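Flagellar hook-associated protein (Burkholderia pseudomallei, PDB 4UT1) probably serves as a structural junction protein of the bacterial flagellum, joining the hook to the filament. Local coordinates at residues I444-A452 and I562-N573. Numbering follows the deposited sequence.
Sequences IAAASPVLA and IGANKGTNDGRN. With EDO (1,2-ethanediol), chain J; EDO (1,2-ethanediol), chain K.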
loop_
_atom_site.group_PDB
_atom_site.type_symbol
_atom_site.label_atom_id
_atom_site.label_comp_id
_atom_site.label_asym_id
_atom_site.label_seq_id
_atom_site.Cartn_x
_atom_site.Cartn_y
_atom_site.Cartn_z
ATOM N N ILE A 444 15.485 -18.207 11.305
ATOM C CA ILE A 444 16.280 -17.122 10.743
ATOM C C ILE A 444 17.506 -17.735 10.046
ATOM O O ILE A 444 18.290 -18.446 10.664
ATOM C CB ILE A 444 16.704 -16.107 11.826
ATOM C CG1 ILE A 444 15.461 -15.464 12.454
ATOM C CG2 ILE A 444 17.615 -15.024 11.238
ATOM C CD1 ILE A 444 15.743 -14.713 13.728
ATOM N N ALA A 445 17.629 -17.493 8.749
ATOM C CA ALA A 445 18.716 -18.076 7.969
ATOM C C ALA A 445 19.913 -17.132 7.972
ATOM O O ALA A 445 20.085 -16.339 7.056
ATOM C CB ALA A 445 18.251 -18.364 6.546
ATOM N N ALA A 446 20.738 -17.221 9.012
ATOM C CA ALA A 446 21.821 -16.266 9.211
ATOM C C ALA A 446 23.030 -16.533 8.320
ATOM O O ALA A 446 23.803 -15.628 8.042
ATOM C CB ALA A 446 22.254 -16.264 10.676
ATOM N N ALA A 447 23.180 -17.768 7.880
ATOM C CA ALA A 447 24.374 -18.166 7.134
ATOM C C ALA A 447 24.204 -18.026 5.626
ATOM O O ALA A 447 23.107 -18.188 5.102
ATOM C CB ALA A 447 24.731 -19.588 7.484
ATOM N N SER A 448 25.297 -17.730 4.928
ATOM C CA SER A 448 25.326 -17.847 3.460
ATOM C C SER A 448 25.311 -19.321 3.057
ATOM O O SER A 448 25.908 -20.152 3.738
ATOM C CB SER A 448 26.564 -17.163 2.878
ATOM O OG SER A 448 26.654 -17.391 1.475
ATOM N N PRO A 449 24.629 -19.658 1.955
ATOM C CA PRO A 449 24.627 -21.047 1.467
ATOM C C PRO A 449 25.974 -21.447 0.841
ATOM O O PRO A 449 26.291 -22.627 0.737
ATOM C CB PRO A 449 23.532 -21.055 0.395
ATOM C CG PRO A 449 22.822 -19.734 0.508
ATOM C CD PRO A 449 23.764 -18.778 1.153
ATOM N N VAL A 450 26.745 -20.453 0.434
ATOM C CA VAL A 450 27.987 -20.710 -0.304
ATOM C C VAL A 450 29.239 -20.367 0.500
ATOM O O VAL A 450 29.236 -19.481 1.349
ATOM C CB VAL A 450 28.009 -19.906 -1.607
ATOM C CG1 VAL A 450 28.231 -18.436 -1.308
ATOM C CG2 VAL A 450 29.083 -20.449 -2.573
ATOM N N LEU A 451 30.328 -21.054 0.186
ATOM C CA LEU A 451 31.616 -20.712 0.745
ATOM C C LEU A 451 32.701 -20.844 -0.335
ATOM O O LEU A 451 32.858 -21.899 -0.941
ATOM C CB LEU A 451 31.921 -21.599 1.945
ATOM C CG LEU A 451 33.239 -21.312 2.659
ATOM C CD1 LEU A 451 33.329 -19.832 3.018
ATOM C CD2 LEU A 451 33.319 -22.176 3.898
ATOM N N ALA A 452 33.393 -19.742 -0.599
ATOM C CA ALA A 452 34.556 -19.746 -1.480
ATOM C C ALA A 452 35.791 -19.587 -0.606
ATOM O O ALA A 452 35.783 -18.836 0.375
ATOM C CB ALA A 452 34.472 -18.641 -2.514
ATOM N N ILE A 562 34.796 -23.338 -4.402
ATOM C CA ILE A 562 33.443 -22.823 -4.256
ATOM C C ILE A 562 32.529 -24.002 -3.975
ATOM O O ILE A 562 32.520 -24.980 -4.713
ATOM C CB ILE A 562 32.950 -22.077 -5.520
ATOM C CG1 ILE A 562 33.766 -20.805 -5.752
ATOM C CG2 ILE A 562 31.479 -21.703 -5.376
ATOM C CD1 ILE A 562 33.545 -20.185 -7.122
ATOM N N GLY A 563 31.749 -23.920 -2.906
ATOM C CA GLY A 563 30.871 -25.020 -2.578
ATOM C C GLY A 563 29.891 -24.606 -1.499
ATOM O O GLY A 563 29.850 -23.442 -1.108
ATOM N N ALA A 564 29.110 -25.564 -1.023
ATOM C CA ALA A 564 28.125 -25.302 0.022
ATOM C C ALA A 564 28.813 -24.923 1.329
ATOM O O ALA A 564 29.897 -25.422 1.643
ATOM C CB ALA A 564 27.224 -26.516 0.218
ATOM N N ASN A 565 28.180 -24.030 2.090
ATOM C CA ASN A 565 28.751 -23.546 3.339
ATOM C C ASN A 565 28.486 -24.502 4.499
ATOM O O ASN A 565 27.394 -25.057 4.624
ATOM C CB ASN A 565 28.206 -22.153 3.675
ATOM C CG ASN A 565 28.801 -21.577 4.952
ATOM O OD1 ASN A 565 29.809 -22.068 5.464
ATOM N ND2 ASN A 565 28.188 -20.516 5.459
ATOM N N LYS A 566 29.500 -24.683 5.343
ATOM C CA LYS A 566 29.389 -25.551 6.513
ATOM C C LYS A 566 30.331 -25.115 7.640
ATOM O O LYS A 566 31.362 -25.754 7.869
ATOM C CB LYS A 566 29.679 -27.006 6.126
ATOM C CG LYS A 566 30.974 -27.195 5.349
ATOM C CD LYS A 566 31.309 -28.668 5.159
ATOM C CE LYS A 566 30.283 -29.374 4.285
ATOM N NZ LYS A 566 30.526 -30.845 4.233
ATOM N N GLY A 567 29.997 -24.023 8.327
ATOM C CA GLY A 567 28.840 -23.205 8.000
ATOM C C GLY A 567 27.875 -23.033 9.160
ATOM O O GLY A 567 26.807 -22.423 9.022
ATOM N N THR A 568 28.261 -23.557 10.316
ATOM C CA THR A 568 27.345 -23.694 11.437
ATOM C C THR A 568 27.069 -22.389 12.200
ATOM O O THR A 568 26.009 -22.246 12.810
ATOM C CB THR A 568 27.865 -24.759 12.422
ATOM O OG1 THR A 568 27.154 -24.659 13.662
ATOM C CG2 THR A 568 29.339 -24.560 12.674
ATOM N N ASN A 569 28.005 -21.444 12.181
ATOM C CA ASN A 569 27.747 -20.145 12.806
ATOM C C ASN A 569 28.140 -18.966 11.920
ATOM O O ASN A 569 28.557 -17.915 12.405
ATOM C CB ASN A 569 28.461 -20.041 14.149
ATOM C CG ASN A 569 29.869 -20.527 14.077
ATOM O OD1 ASN A 569 30.393 -20.731 12.981
ATOM N ND2 ASN A 569 30.497 -20.735 15.232
ATOM N N ASP A 570 27.979 -19.135 10.619
ATOM C CA ASP A 570 28.159 -18.031 9.695
ATOM C C ASP A 570 26.986 -17.056 9.808
ATOM O O ASP A 570 25.839 -17.477 9.993
ATOM C CB ASP A 570 28.291 -18.563 8.272
ATOM C CG ASP A 570 28.482 -17.466 7.256
ATOM O OD1 ASP A 570 27.482 -16.881 6.840
ATOM O OD2 ASP A 570 29.631 -17.185 6.870
ATOM N N GLY A 571 27.258 -15.756 9.709
ATOM C CA GLY A 571 26.183 -14.780 9.813
ATOM C C GLY A 571 26.091 -13.791 8.671
ATOM O O GLY A 571 25.518 -12.718 8.824
ATOM N N ARG A 572 26.655 -14.147 7.517
ATOM C CA ARG A 572 26.638 -13.246 6.374
ATOM C C ARG A 572 25.218 -12.889 5.931
ATOM O O ARG A 572 24.943 -11.749 5.533
ATOM C CB ARG A 572 27.402 -13.860 5.202
ATOM C CG ARG A 572 28.918 -13.752 5.360
ATOM C CD ARG A 572 29.593 -14.454 4.202
ATOM N NE ARG A 572 29.659 -15.885 4.453
ATOM C CZ ARG A 572 29.758 -16.816 3.514
ATOM N NH1 ARG A 572 29.765 -16.479 2.223
ATOM N NH2 ARG A 572 29.814 -18.092 3.870
ATOM N N ASN A 573 24.306 -13.841 6.004
ATOM C CA ASN A 573 22.958 -13.503 5.544
ATOM C C ASN A 573 22.173 -12.696 6.567
ATOM O O ASN A 573 21.311 -11.895 6.189
ATOM C CB ASN A 573 22.156 -14.741 5.163
ATOM C CG ASN A 573 20.990 -14.386 4.258
ATOM O OD1 ASN A 573 21.192 -13.808 3.181
ATOM N ND2 ASN A 573 19.763 -14.678 4.704
HETATM C C1 EDO J . 32.392 -18.774 6.985
HETATM O O1 EDO J . 33.507 -18.357 6.173
HETATM C C2 EDO J . 31.921 -20.149 6.523
HETATM O O2 EDO J . 31.261 -20.826 7.596
HETATM C C1 EDO K . 24.367 -25.536 1.265
HETATM O O1 EDO K . 24.418 -24.302 0.544
HETATM C C2 EDO K . 23.699 -25.317 2.614
HETATM O O2 EDO K . 23.714 -26.545 3.349
#
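Arg572 and Val450 meet where the two connecting segments of the flagellar protein run side by side, between its long helices and a beta domain inserted into the chain. At the domain end residues 450-452 and 562-564 form an antiparallel strand pair: Leu451 and Gly563 are the hydrogen-bonded pair, joined by Leu451 N to Gly563 O (2.8 Å) and a return bond. On one face of this sheet Ile562 lays CG1 against Ala452 CB, while its CG2 reaches Val450 CG2 at 3.9 Å; strands 463-470 and 546-551 supply further neighbours for these side chains.

Beyond the strands, side chains join in, while Asn565 N to Pro449 O continues the backbone pairing. CG of Asn565 lies anti to the backbone nitrogen (chi1 -178°), which turns the amide toward residues 444-452; ND2 donates to Ser448 O at 2.9 Å with that oxygen in the amide plane. Its OD1 accepts from a bound ethanediol, probably picked up from the crystallisation liquor.

The Arg572 chain, bent at chi3 (-82°), brings its guanidinium end-on to Val450 O, with NH2 at 2.9 Å and NH1 giving a second, longer bond. Ser448 CB sits over the centre of one guanidinium face, 3.3 Å from CZ. Side-on, NE and NH2 both bind Asp570 OD2 in a salt bridge, so carboxylate and carbonyl together fix the rotation of the group and probably help to balance its positive charge.

Asn573, in the first turn of helix 572-579, sends ND2 almost straight down the carbonyl of Ala445. Asp570 closes an Asx turn just ahead of that helix: its OD1 is gripped from opposite faces of the carboxylate, by Arg572 N at 2.9 Å and Ser448 N at 3.0 Å.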